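Local coordinates for protein lectin 2 (Agrocybe aegerita, PDB 4TQJ) that specifically recognises non-reducing terminal N-acetylglucosamine as a sugar-binding lectin, at residues A[282-286]-A[298-303]; A[323-327]-A[372-376]. The protein carries 1 engineered substitution. All coordinates share one frame; numbering follows the deposited sequence.

Following the chain from its N terminus, 282-286 comes first and pairs with 298-303 twelve residues on; interaction 1 thus closes the beta hairpin of strands 285-288 and 297-301 within one blade of the propeller. The chain then runs through strand 306-309 to strand 321-324, where interaction 2 opens, and 372-376 closes a longer loop from the next four-stranded sheet. The two contacts are in series, neither nested nor crossed. Interaction 1 ties strands inside a sheet, whereas interaction 2 joins adjacent sheets; its centre lies about 23 Å from the centre of the chain, against about 16 Å for that of interaction 1. They meet where Phe301 CD1 packs 3.3 Å from Phe327 O.

Interaction 1 of 2, residues A[282-286]-A[298-303]; sequences KHPRF and VVGFGN
His283 and Asn303 flank the open end of an antiparallel beta hairpin in a propeller blade. Within it, Arg285 faces Gly300 as a non-hydrogen-bonded pair and Phe286 faces Val299 as a hydrogen-bonded pair, with Phe286 N 2.8 Å from Val299 O and Val299 N 2.9 Å from Phe286 O. Phe301 N to Pro284 O adds a third, nearly straight backbone bond. On the Phe286 face, the two phenyl rings meet rim to rim with planes 79° apart; Phe286 CE2 lies 3.6 Å from Phe301 CE2, and neither ring covers the other. Phe301 CB also reaches Pro284 CG, 4.2 Å away. On the other face Arg285 CG passes 3.9 Å from Gly300 CA, and bends at chi2 and chi3 bring NE back to His283 O at 3.0 Å, while NH1 bonds Phe272 O. The His283 ring is gripped at both nitrogens, ND1 by Gln279 N, and Trp278 meets it edge-to-face. With CG beside the backbone N (chi1 -56°), its far edge turns to Asn303: NE2 donates to OD1 at 2.8 Å, in the imidazole plane but 56° above the amide carbonyl plane.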
# COMPACT_ATOMS: atom_id res chain seq x y z
N LYS A 282 12.00 21.36 24.55
CA LYS A 282 10.67 21.02 25.04
C LYS A 282 9.59 20.95 23.97
O LYS A 282 8.62 20.20 24.12
CB LYS A 282 10.22 22.01 26.14
CG LYS A 282 11.19 22.16 27.32
CD LYS A 282 10.45 22.56 28.59
CE LYS A 282 11.16 23.68 29.35
NZ LYS A 282 12.59 23.41 29.62
N HIS A 283 9.75 21.71 22.89
CA HIS A 283 8.63 22.02 22.01
C HIS A 283 8.88 21.73 20.54
O HIS A 283 9.13 22.65 19.76
CB HIS A 283 8.28 23.49 22.17
CG HIS A 283 7.99 23.90 23.59
ND1 HIS A 283 8.65 24.93 24.22
CD2 HIS A 283 7.10 23.42 24.48
CE1 HIS A 283 8.17 25.08 25.44
NE2 HIS A 283 7.24 24.16 25.63
N PRO A 284 8.80 20.46 20.15
CA PRO A 284 9.02 20.14 18.73
C PRO A 284 8.05 20.86 17.78
O PRO A 284 6.83 20.94 18.02
CB PRO A 284 8.84 18.61 18.67
CG PRO A 284 8.37 18.17 20.02
CD PRO A 284 8.74 19.26 21.00
N ARG A 285 8.62 21.40 16.71
CA ARG A 285 7.84 22.07 15.67
C ARG A 285 7.96 21.37 14.30
O ARG A 285 8.97 20.73 14.01
CB ARG A 285 8.21 23.55 15.61
CG ARG A 285 7.48 24.41 16.68
CD ARG A 285 8.36 25.53 17.26
NE ARG A 285 9.51 25.00 18.01
CZ ARG A 285 10.54 25.75 18.41
NH1 ARG A 285 10.57 27.06 18.16
NH2 ARG A 285 11.55 25.20 19.07
N PHE A 286 6.92 21.47 13.48
CA PHE A 286 6.88 20.78 12.19
C PHE A 286 6.15 21.63 11.16
O PHE A 286 5.30 22.46 11.50
CB PHE A 286 6.12 19.44 12.27
CG PHE A 286 6.66 18.46 13.28
CD1 PHE A 286 7.42 17.38 12.88
CD2 PHE A 286 6.36 18.61 14.63
CE1 PHE A 286 7.91 16.46 13.82
CE2 PHE A 286 6.84 17.72 15.56
CZ PHE A 286 7.62 16.63 15.16
N VAL A 298 1.92 25.21 9.87
CA VAL A 298 2.82 25.17 11.02
C VAL A 298 2.19 24.47 12.20
O VAL A 298 1.09 24.84 12.63
CB VAL A 298 3.28 26.59 11.44
CG1 VAL A 298 4.26 26.52 12.60
CG2 VAL A 298 3.91 27.32 10.24
N VAL A 299 2.88 23.45 12.71
CA VAL A 299 2.41 22.66 13.84
C VAL A 299 3.43 22.65 14.97
O VAL A 299 4.62 22.39 14.74
CB VAL A 299 2.19 21.18 13.45
CG1 VAL A 299 1.60 20.42 14.64
CG2 VAL A 299 1.31 21.07 12.20
N GLY A 300 2.98 22.90 16.19
CA GLY A 300 3.89 22.95 17.32
C GLY A 300 3.35 22.31 18.58
O GLY A 300 2.23 22.59 18.99
N PHE A 301 4.16 21.46 19.19
CA PHE A 301 3.78 20.79 20.44
C PHE A 301 4.26 21.68 21.59
O PHE A 301 5.42 21.62 21.99
CB PHE A 301 4.39 19.39 20.50
CG PHE A 301 3.80 18.43 19.49
CD1 PHE A 301 2.76 17.57 19.84
CD2 PHE A 301 4.25 18.41 18.17
CE1 PHE A 301 2.19 16.70 18.90
CE2 PHE A 301 3.69 17.54 17.22
CZ PHE A 301 2.66 16.68 17.59
N GLY A 302 3.35 22.52 22.07
CA GLY A 302 3.66 23.48 23.11
C GLY A 302 3.46 22.91 24.51
O GLY A 302 3.57 21.70 24.72
N ASN A 303 3.16 23.79 25.46
CA ASN A 303 3.00 23.38 26.85
C ASN A 303 1.64 22.74 27.10
O ASN A 303 1.56 21.65 27.64
CB ASN A 303 3.21 24.58 27.78
CG ASN A 303 4.64 25.07 27.78
OD1 ASN A 303 5.57 24.28 27.93
ND2 ASN A 303 4.83 26.38 27.59
O HOH W 1 5.89 19.39 24.02

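Interaction 2 of 2, residues A[323-327]-A[372-376]; sequences VLKDF and FGPVK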
# COMPACT_ATOMS: atom_id res chain seq x y z
N VAL A 323 -5.20 23.45 19.13
CA VAL A 323 -6.13 22.56 18.43
C VAL A 323 -6.37 21.23 19.16
O VAL A 323 -7.33 20.53 18.86
CB VAL A 323 -5.69 22.27 16.99
CG1 VAL A 323 -5.63 23.56 16.19
CG2 VAL A 323 -4.34 21.53 16.96
N LEU A 324 -5.49 20.89 20.09
CA LEU A 324 -5.54 19.59 20.71
C LEU A 324 -4.88 19.67 22.07
O LEU A 324 -3.70 19.97 22.16
CB LEU A 324 -4.80 18.57 19.82
CG LEU A 324 -4.83 17.10 20.21
CD1 LEU A 324 -6.26 16.60 20.27
CD2 LEU A 324 -4.02 16.25 19.24
N LYS A 325 -5.65 19.39 23.12
CA LYS A 325 -5.16 19.49 24.49
C LYS A 325 -4.44 18.22 24.94
O LYS A 325 -4.82 17.59 25.93
CB LYS A 325 -6.31 19.83 25.44
CG LYS A 325 -6.99 21.17 25.13
CD LYS A 325 -8.29 21.35 25.90
CE LYS A 325 -8.77 22.79 25.85
NZ LYS A 325 -8.98 23.27 24.46
N ASP A 326 -3.39 17.85 24.20
CA ASP A 326 -2.60 16.67 24.52
C ASP A 326 -1.26 16.73 23.81
O ASP A 326 -1.02 17.64 23.01
CB ASP A 326 -3.35 15.39 24.09
CG ASP A 326 -3.17 14.26 25.09
OD1 ASP A 326 -2.07 14.14 25.69
OD2 ASP A 326 -4.14 13.50 25.29
N PHE A 327 -0.39 15.77 24.12
CA PHE A 327 0.92 15.64 23.49
C PHE A 327 1.86 16.78 23.84
O PHE A 327 2.86 17.01 23.14
CB PHE A 327 0.79 15.53 21.97
CG PHE A 327 0.06 14.31 21.51
CD1 PHE A 327 0.64 13.07 21.63
CD2 PHE A 327 -1.21 14.41 20.99
CE1 PHE A 327 -0.02 11.94 21.21
CE2 PHE A 327 -1.89 13.28 20.58
CZ PHE A 327 -1.28 12.05 20.69
N PHE A 372 -8.74 18.53 15.11
CA PHE A 372 -8.36 17.21 15.58
C PHE A 372 -9.40 16.54 16.43
O PHE A 372 -10.10 17.19 17.21
CB PHE A 372 -6.99 17.24 16.27
CG PHE A 372 -5.87 17.43 15.30
CD1 PHE A 372 -5.21 16.34 14.77
CD2 PHE A 372 -5.53 18.70 14.85
CE1 PHE A 372 -4.19 16.51 13.83
CE2 PHE A 372 -4.51 18.88 13.93
CZ PHE A 372 -3.84 17.77 13.41
N GLY A 373 -9.53 15.23 16.26
CA GLY A 373 -10.51 14.44 16.98
C GLY A 373 -9.99 14.01 18.33
O GLY A 373 -8.87 14.35 18.70
N PRO A 374 -10.80 13.25 19.08
CA PRO A 374 -10.35 12.80 20.39
C PRO A 374 -9.12 11.91 20.28
O PRO A 374 -8.97 11.15 19.31
CB PRO A 374 -11.55 12.00 20.93
CG PRO A 374 -12.41 11.73 19.77
CD PRO A 374 -12.18 12.84 18.79
N VAL A 375 -8.24 12.00 21.27
CA VAL A 375 -7.05 11.18 21.32
C VAL A 375 -7.48 9.75 21.59
O VAL A 375 -8.42 9.51 22.33
CB VAL A 375 -6.09 11.63 22.43
CG1 VAL A 375 -4.91 10.70 22.53
CG2 VAL A 375 -5.65 13.08 22.19
N LYS A 376 -6.78 8.81 20.97
CA LYS A 376 -7.14 7.41 21.09
C LYS A 376 -5.91 6.56 21.33
O LYS A 376 -4.85 6.83 20.78
CB LYS A 376 -7.86 6.94 19.82
CG LYS A 376 -9.33 7.31 19.78
CD LYS A 376 -10.05 6.58 18.65
CE LYS A 376 -9.65 7.13 17.30
NZ LYS A 376 -9.84 8.62 17.27
O HOH W 2 -9.16 20.70 16.96
O HOH W 3 -9.37 19.06 19.22
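Val375 projects from the 372-376 loop toward the end of strand 321-324 and the turn that follows, where its side chain meets Leu324, Asp326 and Phe327. Its CB lies 3.9 Å from Asp326 OD2. With CG1 anti to the backbone N (chi1 176°), that methyl passes 4.0 Å from the same OD2, and CG2, anti to the carbonyl carbon, is the branch that makes the closer contacts. CG2 is 3.5 Å from Asp326 OD2, 4.1 Å from Leu324 CD1 and 4.1 Å from Phe327 CE2, so one methyl touches a carboxylate, a leucine tip and a phenyl ring. The carboxylate is steadied from within its own segment, because OD1 takes the N-H of Phe327 on its anti lone pair. At the other end of the contact, Val323 CG2, set between the backbone N and the carbonyl carbon, approaches the Phe372 ring obliquely at CD2, 3.7 Å away. Polar groups there are joined through water: one molecule donates to Val323 O and accepts from Phe372 N at 2.9 Å, and a second donates to both Val323 O and Phe372 O. The contact thus joins two propeller blades through side-chain packing at one end and water bridges at the other. Val323 and Leu324 form a classic beta bulge opposite Val306 of strand 306-309, while across the contact Val375 and Phe372 rest on strand 361-364, at Leu362 and Ser364, just before strand 376-379 begins.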